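Local coordinates for protein Exo-poly-alpha-D-galacturonosidase (Thermotoga maritima, PDB 3JUR) that probably hydrolyses the glycosidic bonds of polygalacturonate, acting as a tetrameric family 28 glycoside hydrolase with a beta-helix fold, at residues V201-V206 / V224-I229. Residues are numbered along the deposited sequence; the frame is centred on the assembly and turned at random.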
ATOM      1  N   VAL D 201     -38.013  -7.495  29.212  1.00 24.04           N
ATOM      2  CA  VAL D 201     -38.406  -6.172  28.760  1.00 24.29           C
ATOM      3  C   VAL D 201     -38.191  -6.072  27.259  1.00 24.05           C
ATOM      4  O   VAL D 201     -37.163  -6.512  26.740  1.00 24.29           O
ATOM      5  CB  VAL D 201     -37.597  -5.068  29.493  1.00 24.52           C
ATOM      6  CG1 VAL D 201     -37.814  -3.710  28.847  1.00 25.43           C
ATOM      7  CG2 VAL D 201     -37.966  -5.020  30.977  1.00 24.93           C
ATOM      8  N   LEU D 202     -39.169  -5.499  26.570  1.00 23.79           N
ATOM      9  CA  LEU D 202     -39.085  -5.271  25.134  1.00 23.56           C
ATOM     10  C   LEU D 202     -39.417  -3.818  24.822  1.00 23.50           C
ATOM     11  O   LEU D 202     -40.407  -3.294  25.312  1.00 23.75           O
ATOM     12  CB  LEU D 202     -40.049  -6.206  24.393  1.00 23.20           C
ATOM     13  CG  LEU D 202     -40.325  -5.987  22.902  1.00 23.04           C
ATOM     14  CD1 LEU D 202     -39.073  -6.187  22.066  1.00 22.16           C
ATOM     15  CD2 LEU D 202     -41.429  -6.921  22.427  1.00 23.35           C
ATOM     16  N   VAL D 203     -38.575  -3.170  24.025  1.00 23.30           N
ATOM     17  CA  VAL D 203     -38.893  -1.865  23.456  1.00 23.25           C
ATOM     18  C   VAL D 203     -38.712  -1.977  21.948  1.00 23.38           C
ATOM     19  O   VAL D 203     -37.609  -2.294  21.469  1.00 22.65           O
ATOM     20  CB  VAL D 203     -37.979  -0.728  23.997  1.00 23.50           C
ATOM     21  CG1 VAL D 203     -38.309   0.617  23.314  1.00 23.25           C
ATOM     22  CG2 VAL D 203     -38.082  -0.606  25.513  1.00 23.63           C
ATOM     23  N   GLU D 204     -39.780  -1.723  21.199  1.00 23.31           N
ATOM     24  CA  GLU D 204     -39.722  -1.877  19.747  1.00 24.10           C
ATOM     25  C   GLU D 204     -40.565  -0.859  18.994  1.00 24.06           C
ATOM     26  O   GLU D 204     -41.558  -0.354  19.514  1.00 24.20           O
ATOM     27  CB  GLU D 204     -40.104  -3.308  19.325  1.00 24.07           C
ATOM     28  CG  GLU D 204     -41.546  -3.718  19.639  1.00 26.37           C
ATOM     29  CD  GLU D 204     -41.958  -5.023  18.959  1.00 28.72           C
ATOM     30  OE1 GLU D 204     -43.169  -5.333  18.938  1.00 30.48           O
ATOM     31  OE2 GLU D 204     -41.079  -5.736  18.431  1.00 29.81           O
ATOM     32  N   GLY D 205     -40.143  -0.553  17.770  1.00 24.14           N
ATOM     33  CA  GLY D 205     -40.966   0.209  16.836  1.00 24.32           C
ATOM     34  C   GLY D 205     -40.950   1.720  16.996  1.00 24.44           C
ATOM     35  O   GLY D 205     -40.899   2.445  16.007  1.00 24.54           O
ATOM     36  N   VAL D 206     -40.999   2.194  18.238  1.00 24.34           N
ATOM     37  CA  VAL D 206     -41.220   3.618  18.524  1.00 24.21           C
ATOM     38  C   VAL D 206     -40.069   4.544  18.126  1.00 24.12           C
ATOM     39  O   VAL D 206     -38.910   4.131  18.061  1.00 24.53           O
ATOM     40  CB  VAL D 206     -41.579   3.851  20.016  1.00 24.32           C
ATOM     41  CG1 VAL D 206     -42.895   3.164  20.364  1.00 24.21           C
ATOM     42  CG2 VAL D 206     -40.448   3.380  20.936  1.00 23.66           C
ATOM     43  N   VAL D 224     -33.420  -8.129  28.112  1.00 21.20           N
ATOM     44  CA  VAL D 224     -33.928  -6.893  27.538  1.00 21.15           C
ATOM     45  C   VAL D 224     -33.705  -6.896  26.015  1.00 21.66           C
ATOM     46  O   VAL D 224     -32.598  -7.174  25.541  1.00 21.72           O
ATOM     47  CB  VAL D 224     -33.253  -5.653  28.198  1.00 21.36           C
ATOM     48  CG1 VAL D 224     -33.840  -4.351  27.664  1.00 19.72           C
ATOM     49  CG2 VAL D 224     -33.360  -5.714  29.726  1.00 20.74           C
ATOM     50  N   ILE D 225     -34.770  -6.615  25.265  1.00 21.83           N
ATOM     51  CA  ILE D 225     -34.704  -6.500  23.809  1.00 22.19           C
ATOM     52  C   ILE D 225     -35.120  -5.085  23.382  1.00 22.68           C
ATOM     53  O   ILE D 225     -36.200  -4.606  23.733  1.00 22.23           O
ATOM     54  CB  ILE D 225     -35.610  -7.548  23.097  1.00 22.11           C
ATOM     55  CG1 ILE D 225     -35.149  -8.973  23.409  1.00 22.02           C
ATOM     56  CG2 ILE D 225     -35.642  -7.320  21.591  1.00 21.94           C
ATOM     57  CD1 ILE D 225     -36.204 -10.053  23.106  1.00 21.93           C
ATOM     58  N   ILE D 226     -34.243  -4.417  22.643  1.00 23.14           N
ATOM     59  CA  ILE D 226     -34.579  -3.139  22.026  1.00 23.75           C
ATOM     60  C   ILE D 226     -34.315  -3.292  20.540  1.00 24.53           C
ATOM     61  O   ILE D 226     -33.187  -3.565  20.109  1.00 24.52           O
ATOM     62  CB  ILE D 226     -33.791  -1.970  22.636  1.00 23.77           C
ATOM     63  CG1 ILE D 226     -34.064  -1.881  24.139  1.00 24.44           C
ATOM     64  CG2 ILE D 226     -34.182  -0.646  21.972  1.00 23.81           C
ATOM     65  CD1 ILE D 226     -32.934  -1.273  24.927  1.00 26.11           C
ATOM     66  N   ARG D 227     -35.369  -3.141  19.752  1.00 25.18           N
ATOM     67  CA  ARG D 227     -35.311  -3.524  18.356  1.00 25.86           C
ATOM     68  C   ARG D 227     -36.205  -2.626  17.514  1.00 25.90           C
ATOM     69  O   ARG D 227     -37.290  -2.243  17.950  1.00 25.89           O
ATOM     70  CB  ARG D 227     -35.660  -5.022  18.243  1.00 26.32           C
ATOM     71  CG  ARG D 227     -36.748  -5.404  17.278  1.00 27.98           C
ATOM     72  CD  ARG D 227     -37.868  -6.174  17.991  1.00 31.82           C
ATOM     73  NE  ARG D 227     -37.508  -7.543  18.366  1.00 33.52           N
ATOM     74  CZ  ARG D 227     -38.380  -8.488  18.726  1.00 33.14           C
ATOM     75  NH1 ARG D 227     -39.689  -8.242  18.764  1.00 33.49           N
ATOM     76  NH2 ARG D 227     -37.942  -9.693  19.044  1.00 32.29           N
ATOM     77  N   ASN D 228     -35.721  -2.276  16.326  1.00 25.86           N
ATOM     78  CA  ASN D 228     -36.463  -1.453  15.361  1.00 26.71           C
ATOM     79  C   ASN D 228     -37.031  -0.136  15.909  1.00 26.02           C
ATOM     80  O   ASN D 228     -38.122   0.288  15.526  1.00 26.01           O
ATOM     81  CB  ASN D 228     -37.547  -2.280  14.641  1.00 27.14           C
ATOM     82  CG  ASN D 228     -36.958  -3.412  13.815  1.00 30.04           C
ATOM     83  OD1 ASN D 228     -36.910  -4.562  14.266  1.00 34.18           O
ATOM     84  ND2 ASN D 228     -36.474  -3.089  12.614  1.00 31.94           N
ATOM     85  N   ILE D 229     -36.274   0.508  16.791  1.00 25.78           N
ATOM     86  CA  ILE D 229     -36.629   1.841  17.271  1.00 25.87           C
ATOM     87  C   ILE D 229     -35.773   2.916  16.596  1.00 26.01           C
ATOM     88  O   ILE D 229     -34.719   2.621  16.027  1.00 25.64           O
ATOM     89  CB  ILE D 229     -36.506   1.970  18.813  1.00 25.82           C
ATOM     90  CG1 ILE D 229     -35.045   1.890  19.256  1.00 26.06           C
ATOM     91  CG2 ILE D 229     -37.368   0.931  19.524  1.00 24.98           C
ATOM     92  CD1 ILE D 229     -34.736   2.746  20.440  1.00 26.36           C
TER
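Val203 sits at the apolar centre where two successive rungs of the right-handed parallel beta-helix of family 28 stack, strand 201-204 on strand 224-227. Its CB lies 4.1 Å from Ile226 CG1, and its CG1, anti to the backbone N, touches Ile229 CG2 at 3.9 Å, the two side chains running obliquely across each other; Ile216 packs on all three residues. Val201 and Val224 share this face, side by side with both CG1 methyls anti to their backbone nitrogens. Between the two layers of side chains runs a parallel ladder: Ile225 N donates to Val201 O, Val203 N to Ile225 O and Arg227 N to Val203 O, the first nearly straight at 169° and all three acceptors met almost along the C=O axis. Past the end of strand 201-204 the ladder loosens into a weak bond from Gly205 N to Arg227 O, at 3.3 Å.

On the other face, Leu202 and Ile225 cross obliquely, CD1 against CG2 at 3.6 Å, and the same Leu202 CD1 lies over one face of the Arg227 guanidinium, offset toward its rim. Arg227 kinks at its second and third torsions to run alongside Glu204, with which it forms a salt bridge. Arg227 NH1 also forms one with Glu20, so the paired carboxylates would be expected to stabilise its positive charge. An alanine here would lack the guanidinium joining Glu204 and Glu20, probably leaving both carboxylates without that shared counter-charge. At the polar edge, Arg227 NH1 donates in its own guanidinium plane to Glu204 OE2 at 2.9 Å, meeting that oxygen 36° out of the carboxylate plane.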